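Local coordinates for SusD superfamily protein (Bacteroides vulgatus, PDB 3MYV) that probably binds polysaccharide at the outer membrane, in the manner of SusD-like glycan-binding proteins, at residues 126-134 against 425-434. Residues are numbered along the deposited sequence; the frame is centred on the assembly and turned at random.
Sequences RCFGYPYTK and WDFYKCVLPI. With EDO (1,2-ethanediol), chain I.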
ATOM      1  N   ARG A 126       6.305  -3.653  -7.629  1.00 14.67           N
ATOM      2  CA  ARG A 126       4.908  -3.798  -8.074  1.00 15.11           C
ATOM      3  C   ARG A 126       4.409  -2.697  -9.027  1.00 15.06           C
ATOM      4  O   ARG A 126       3.400  -2.895  -9.709  1.00 12.77           O
ATOM      5  CB  ARG A 126       3.952  -4.018  -6.915  1.00 15.12           C
ATOM      6  CG  ARG A 126       3.893  -2.902  -5.909  1.00 15.36           C
ATOM      7  CD  ARG A 126       2.943  -3.338  -4.806  1.00 17.66           C
ATOM      8  NE  ARG A 126       3.005  -2.396  -3.706  1.00 15.04           N
ATOM      9  CZ  ARG A 126       2.105  -2.263  -2.732  1.00 16.41           C
ATOM     10  NH1 ARG A 126       0.992  -2.956  -2.728  1.00 12.88           N
ATOM     11  NH2 ARG A 126       2.310  -1.371  -1.770  1.00 16.16           N
ATOM     12  N   CYS A 127       5.077  -1.541  -9.042  1.00 14.93           N
ATOM     13  CA  CYS A 127       4.754  -0.487  -9.981  1.00 14.33           C
ATOM     14  C   CYS A 127       5.455  -0.635 -11.349  1.00 16.83           C
ATOM     15  O   CYS A 127       4.870  -0.260 -12.368  1.00 13.34           O
ATOM     16  CB  CYS A 127       5.072   0.868  -9.381  1.00 15.60           C
ATOM     17  SG  CYS A 127       4.027   1.309  -8.014  1.00 16.22           S
ATOM     18  N   PHE A 128       6.689  -1.162 -11.383  1.00 16.33           N
ATOM     19  CA  PHE A 128       7.468  -1.207 -12.632  1.00 13.34           C
ATOM     20  C   PHE A 128       7.716  -2.590 -13.251  1.00 12.52           C
ATOM     21  O   PHE A 128       8.174  -2.673 -14.383  1.00 16.04           O
ATOM     22  CB  PHE A 128       8.781  -0.432 -12.474  1.00 13.46           C
ATOM     23  CG  PHE A 128       8.565   1.020 -12.230  1.00 13.45           C
ATOM     24  CD1 PHE A 128       8.407   1.903 -13.306  1.00 14.83           C
ATOM     25  CD2 PHE A 128       8.465   1.521 -10.944  1.00 14.85           C
ATOM     26  CE1 PHE A 128       8.181   3.246 -13.083  1.00 13.60           C
ATOM     27  CE2 PHE A 128       8.227   2.887 -10.722  1.00 15.20           C
ATOM     28  CZ  PHE A 128       8.077   3.738 -11.791  1.00 13.78           C
ATOM     29  N   GLY A 129       7.374  -3.650 -12.519  1.00 10.44           N
ATOM     30  CA  GLY A 129       7.406  -5.007 -13.015  1.00 13.45           C
ATOM     31  C   GLY A 129       6.046  -5.653 -12.976  1.00 14.64           C
ATOM     32  O   GLY A 129       5.156  -5.227 -12.219  1.00 14.78           O
ATOM     33  N   TYR A 130       5.867  -6.650 -13.847  1.00 14.23           N
ATOM     34  CA  TYR A 130       4.632  -7.393 -13.902  1.00 14.89           C
ATOM     35  C   TYR A 130       4.511  -8.201 -12.598  1.00 14.24           C
ATOM     36  O   TYR A 130       5.535  -8.501 -11.936  1.00 12.88           O
ATOM     37  CB  TYR A 130       4.613  -8.294 -15.159  1.00 12.41           C
ATOM     38  CG  TYR A 130       4.366  -7.528 -16.436  1.00 14.86           C
ATOM     39  CD1 TYR A 130       5.394  -6.831 -17.068  1.00 14.10           C
ATOM     40  CD2 TYR A 130       3.097  -7.469 -17.002  1.00 18.96           C
ATOM     41  CE1 TYR A 130       5.159  -6.114 -18.231  1.00 14.73           C
ATOM     42  CE2 TYR A 130       2.859  -6.764 -18.165  1.00 18.46           C
ATOM     43  CZ  TYR A 130       3.883  -6.084 -18.779  1.00 15.58           C
ATOM     44  OH  TYR A 130       3.640  -5.384 -19.954  1.00 17.79           O
ATOM     45  N   PRO A 131       3.274  -8.528 -12.192  1.00 15.26           N
ATOM     46  CA  PRO A 131       3.113  -9.272 -10.936  1.00 15.87           C
ATOM     47  C   PRO A 131       3.966 -10.521 -10.892  1.00 15.16           C
ATOM     48  O   PRO A 131       4.033 -11.283 -11.873  1.00 15.37           O
ATOM     49  CB  PRO A 131       1.615  -9.655 -10.944  1.00 17.67           C
ATOM     50  CG  PRO A 131       0.989  -8.617 -11.781  1.00 16.20           C
ATOM     51  CD  PRO A 131       1.973  -8.296 -12.847  1.00 15.40           C
ATOM     52  N   TYR A 132       4.613 -10.741  -9.752  1.00 14.96           N
ATOM     53  CA  TYR A 132       5.400 -11.957  -9.581  1.00 17.21           C
ATOM     54  C   TYR A 132       4.645 -13.194 -10.013  1.00 18.08           C
ATOM     55  O   TYR A 132       5.215 -14.085 -10.671  1.00 17.42           O
ATOM     56  CB  TYR A 132       5.862 -12.131  -8.129  1.00 17.09           C
ATOM     57  CG  TYR A 132       6.610 -13.430  -7.936  1.00 15.99           C
ATOM     58  CD1 TYR A 132       7.958 -13.507  -8.202  1.00 18.22           C
ATOM     59  CD2 TYR A 132       5.948 -14.601  -7.542  1.00 14.42           C
ATOM     60  CE1 TYR A 132       8.648 -14.674  -8.049  1.00 14.77           C
ATOM     61  CE2 TYR A 132       6.632 -15.783  -7.401  1.00 16.34           C
ATOM     62  CZ  TYR A 132       7.987 -15.818  -7.654  1.00 15.63           C
ATOM     63  OH  TYR A 132       8.685 -16.996  -7.531  1.00 16.76           O
ATOM     64  N   THR A 133       3.366 -13.258  -9.629  1.00 17.91           N
ATOM     65  CA  THR A 133       2.551 -14.440  -9.869  1.00 17.25           C
ATOM     66  C   THR A 133       2.233 -14.652 -11.345  1.00 17.99           C
ATOM     67  O   THR A 133       1.835 -15.733 -11.713  1.00 16.17           O
ATOM     68  CB  THR A 133       1.240 -14.392  -9.034  1.00 19.20           C
ATOM     69  OG1 THR A 133       0.678 -13.079  -9.108  1.00 23.73           O
ATOM     70  CG2 THR A 133       1.546 -14.716  -7.585  1.00 17.66           C
ATOM     71  N   LYS A 134       2.464 -13.671 -12.216  1.00 16.20           N
ATOM     72  CA  LYS A 134       2.265 -13.906 -13.671  1.00 16.32           C
ATOM     73  C   LYS A 134       3.199 -14.973 -14.262  1.00 18.64           C
ATOM     74  O   LYS A 134       2.796 -15.797 -15.102  1.00 15.48           O
ATOM     75  CB  LYS A 134       2.419 -12.605 -14.478  1.00 16.83           C
ATOM     76  CG  LYS A 134       2.108 -12.778 -15.966  1.00 16.38           C
ATOM     77  CD  LYS A 134       2.271 -11.484 -16.720  1.00 18.64           C
ATOM     78  CE  LYS A 134       1.805 -11.648 -18.147  1.00 21.15           C
ATOM     79  NZ  LYS A 134       2.098 -10.410 -18.936  1.00 22.23           N
ATOM     80  N   TRP A 425      -3.160  -8.666 -16.380  1.00 15.64           N
ATOM     81  CA  TRP A 425      -1.706  -8.613 -16.337  1.00 15.58           C
ATOM     82  C   TRP A 425      -1.015  -8.712 -17.715  1.00 15.83           C
ATOM     83  O   TRP A 425       0.212  -8.767 -17.795  1.00 17.73           O
ATOM     84  CB  TRP A 425      -1.162  -9.598 -15.307  1.00 14.53           C
ATOM     85  CG  TRP A 425      -1.387 -11.049 -15.538  1.00 19.91           C
ATOM     86  CD1 TRP A 425      -1.611 -11.667 -16.733  1.00 16.09           C
ATOM     87  CD2 TRP A 425      -1.350 -12.094 -14.545  1.00 16.90           C
ATOM     88  NE1 TRP A 425      -1.751 -13.029 -16.546  1.00 19.69           N
ATOM     89  CE2 TRP A 425      -1.572 -13.319 -15.218  1.00 15.40           C
ATOM     90  CE3 TRP A 425      -1.116 -12.118 -13.169  1.00 13.24           C
ATOM     91  CZ2 TRP A 425      -1.616 -14.550 -14.548  1.00 15.77           C
ATOM     92  CZ3 TRP A 425      -1.160 -13.352 -12.497  1.00 15.41           C
ATOM     93  CH2 TRP A 425      -1.407 -14.541 -13.186  1.00 21.61           C
ATOM     94  N   ASP A 426      -1.800  -8.778 -18.784  1.00 17.28           N
ATOM     95  CA  ASP A 426      -1.267  -8.745 -20.158  1.00 18.17           C
ATOM     96  C   ASP A 426      -1.363  -7.347 -20.746  1.00 20.80           C
ATOM     97  O   ASP A 426      -0.838  -7.097 -21.830  1.00 21.15           O
ATOM     98  CB  ASP A 426      -2.028  -9.711 -21.056  1.00 20.48           C
ATOM     99  CG  ASP A 426      -1.809 -11.169 -20.677  1.00 22.90           C
ATOM    100  OD1 ASP A 426      -0.722 -11.523 -20.207  1.00 22.06           O
ATOM    101  OD2 ASP A 426      -2.737 -11.959 -20.888  1.00 26.56           O
ATOM    102  N   PHE A 427      -2.036  -6.435 -20.042  1.00 19.45           N
ATOM    103  CA  PHE A 427      -2.143  -5.042 -20.481  1.00 19.67           C
ATOM    104  C   PHE A 427      -0.826  -4.323 -20.266  1.00 15.69           C
ATOM    105  O   PHE A 427      -0.314  -4.299 -19.152  1.00 18.67           O
ATOM    106  CB  PHE A 427      -3.220  -4.336 -19.664  1.00 20.74           C
ATOM    107  CG  PHE A 427      -3.508  -2.930 -20.100  1.00 19.66           C
ATOM    108  CD1 PHE A 427      -3.587  -2.589 -21.444  1.00 21.50           C
ATOM    109  CD2 PHE A 427      -3.798  -1.959 -19.154  1.00 15.89           C
ATOM    110  CE1 PHE A 427      -3.892  -1.289 -21.829  1.00 25.17           C
ATOM    111  CE2 PHE A 427      -4.115  -0.693 -19.529  1.00 22.06           C
ATOM    112  CZ  PHE A 427      -4.167  -0.350 -20.867  1.00 16.93           C
ATOM    113  N   TYR A 428      -0.278  -3.721 -21.321  1.00 16.32           N
ATOM    114  CA  TYR A 428       1.102  -3.230 -21.250  1.00 15.82           C
ATOM    115  C   TYR A 428       1.251  -2.102 -20.244  1.00 16.55           C
ATOM    116  O   TYR A 428       2.354  -1.871 -19.723  1.00 14.79           O
ATOM    117  CB  TYR A 428       1.655  -2.853 -22.627  1.00 17.36           C
ATOM    118  CG  TYR A 428       1.256  -1.494 -23.181  1.00 15.89           C
ATOM    119  CD1 TYR A 428       0.038  -1.303 -23.818  1.00 21.61           C
ATOM    120  CD2 TYR A 428       2.120  -0.420 -23.108  1.00 22.35           C
ATOM    121  CE1 TYR A 428      -0.318  -0.077 -24.342  1.00 21.87           C
ATOM    122  CE2 TYR A 428       1.790   0.803 -23.634  1.00 17.47           C
ATOM    123  CZ  TYR A 428       0.562   0.977 -24.249  1.00 20.02           C
ATOM    124  OH  TYR A 428       0.222   2.207 -24.760  1.00 22.16           O
ATOM    125  N   LYS A 429       0.140  -1.424 -19.942  1.00 14.18           N
ATOM    126  CA  LYS A 429       0.190  -0.319 -18.987  1.00 15.02           C
ATOM    127  C   LYS A 429      -0.168  -0.749 -17.572  1.00 15.22           C
ATOM    128  O   LYS A 429      -0.377   0.110 -16.714  1.00 15.94           O
ATOM    129  CB  LYS A 429      -0.651   0.861 -19.478  1.00 13.17           C
ATOM    130  CG  LYS A 429      -0.092   1.422 -20.784  1.00 16.14           C
ATOM    131  CD  LYS A 429      -0.627   2.769 -21.129  1.00 22.38           C
ATOM    132  CE  LYS A 429      -2.052   2.706 -21.665  1.00 23.94           C
ATOM    133  NZ  LYS A 429      -2.441   4.024 -22.232  1.00 20.26           N
ATOM    134  N   CYS A 430      -0.207  -2.066 -17.311  1.00 14.94           N
ATOM    135  CA  CYS A 430      -0.309  -2.546 -15.921  1.00 14.74           C
ATOM    136  C   CYS A 430       0.980  -2.347 -15.132  1.00 14.75           C
ATOM    137  O   CYS A 430       1.019  -2.588 -13.916  1.00 13.91           O
ATOM    138  CB  CYS A 430      -0.790  -4.009 -15.825  1.00 13.98           C
ATOM    139  SG  CYS A 430       0.505  -5.282 -16.155  1.00 15.33           S
ATOM    140  N   VAL A 431       2.022  -1.881 -15.822  1.00 13.99           N
ATOM    141  CA  VAL A 431       3.214  -1.316 -15.217  1.00 14.49           C
ATOM    142  C   VAL A 431       3.449   0.078 -15.767  1.00 15.16           C
ATOM    143  O   VAL A 431       3.011   0.400 -16.882  1.00 16.07           O
ATOM    144  CB  VAL A 431       4.476  -2.176 -15.478  1.00 13.66           C
ATOM    145  CG1 VAL A 431       4.360  -3.529 -14.746  1.00 11.85           C
ATOM    146  CG2 VAL A 431       4.714  -2.383 -16.987  1.00 10.88           C
ATOM    147  N   LEU A 432       4.118   0.904 -14.968  1.00 14.70           N
ATOM    148  CA  LEU A 432       4.552   2.230 -15.425  1.00 13.86           C
ATOM    149  C   LEU A 432       5.747   2.116 -16.342  1.00 14.39           C
ATOM    150  O   LEU A 432       6.499   1.120 -16.279  1.00 14.86           O
ATOM    151  CB  LEU A 432       4.942   3.109 -14.243  1.00 14.60           C
ATOM    152  CG  LEU A 432       3.811   3.591 -13.347  1.00 13.67           C
ATOM    153  CD1 LEU A 432       4.407   4.178 -12.092  1.00 11.06           C
ATOM    154  CD2 LEU A 432       2.848   4.597 -14.029  1.00 11.33           C
ATOM    155  N   PRO A 433       5.929   3.115 -17.228  1.00 15.57           N
ATOM    156  CA  PRO A 433       7.150   3.084 -18.023  1.00 14.04           C
ATOM    157  C   PRO A 433       8.381   3.561 -17.224  1.00 13.70           C
ATOM    158  O   PRO A 433       8.266   4.343 -16.265  1.00 14.22           O
ATOM    159  CB  PRO A 433       6.837   4.046 -19.155  1.00 15.82           C
ATOM    160  CG  PRO A 433       5.976   5.103 -18.475  1.00 14.77           C
ATOM    161  CD  PRO A 433       5.120   4.315 -17.509  1.00 15.96           C
ATOM    162  N   ILE A 434       9.542   3.055 -17.621  1.00 14.14           N
ATOM    163  CA  ILE A 434      10.821   3.548 -17.147  1.00 13.80           C
ATOM    164  C   ILE A 434      10.961   5.009 -17.639  1.00 13.74           C
ATOM    165  O   ILE A 434      10.740   5.271 -18.835  1.00 15.45           O
ATOM    166  CB  ILE A 434      12.005   2.669 -17.684  1.00 14.49           C
ATOM    167  CG1 ILE A 434      11.846   1.175 -17.321  1.00 16.16           C
ATOM    168  CG2 ILE A 434      13.354   3.229 -17.183  1.00 12.17           C
ATOM    169  CD1 ILE A 434      11.749   0.855 -15.840  1.00 15.54           C
TER
HETATM  170  C1  EDO I 516      -0.454   0.952   0.279  1.00 34.68           C
HETATM  171  O1  EDO I 516      -1.068   0.024  -0.607  1.00 30.09           O
HETATM  172  C2  EDO I 516       0.264   0.220   1.418  1.00 27.42           C
HETATM  173  O2  EDO I 516       1.609  -0.222   1.030  1.00 23.79           O
HETATM  174  O   HOH W   1       1.673  -1.633 -11.501  1.00 14.46           O
HETATM  175  O   HOH W   2       1.991  -4.997 -12.432  1.00 36.21           O
HETATM  176  O   HOH W   3       4.788  -2.976 -20.297  1.00 12.56           O
HETATM  177  O   HOH W   4       1.614 -10.820 -21.717  1.00 45.79           O
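L432 N donates a nearly straight hydrogen bond to C127 O (2.9 Å, N-H...O 169°), where F128 and V431 bring their CA atoms to 5.0 Å. Two waters add to this link, bridging C430 O to R126 O and to G129 O. V431 points into the turn that leaves the helix, its CG1 close against G129 O and over one face of the Y130 ring, displaced toward its rim. C430 SG comes obliquely to the same side of the ring, 3.4 Å from Y130 CE2, in a sulfur-aromatic contact, while W425 O lies at the ring edge. A water joins Y130 OH to Y428 O. The K134 chain crosses one face of the W425 indole obliquely, its CA 3.7 Å from the centroid of the six-membered ring in a CH-pi contact. With CG anti to the backbone N (chi1 -175°) and the chain extended, NZ donates a 2.7 Å hydrogen bond to W425 O, tilted 33° from the carbonyl plane. NZ also forms a salt bridge to D426 OD1 whose direct hydrogen bond is weak (3.3 Å); a water bonds to both atoms. At the other end, L432 CB packs 3.4 Å from F128 CE1. The contact joins the end of helix 103-128 and the short helix 132-135 to the loop between strand 422-423 and helix 438-441, with Y40 of helix 36-43 touching both C127 and L432.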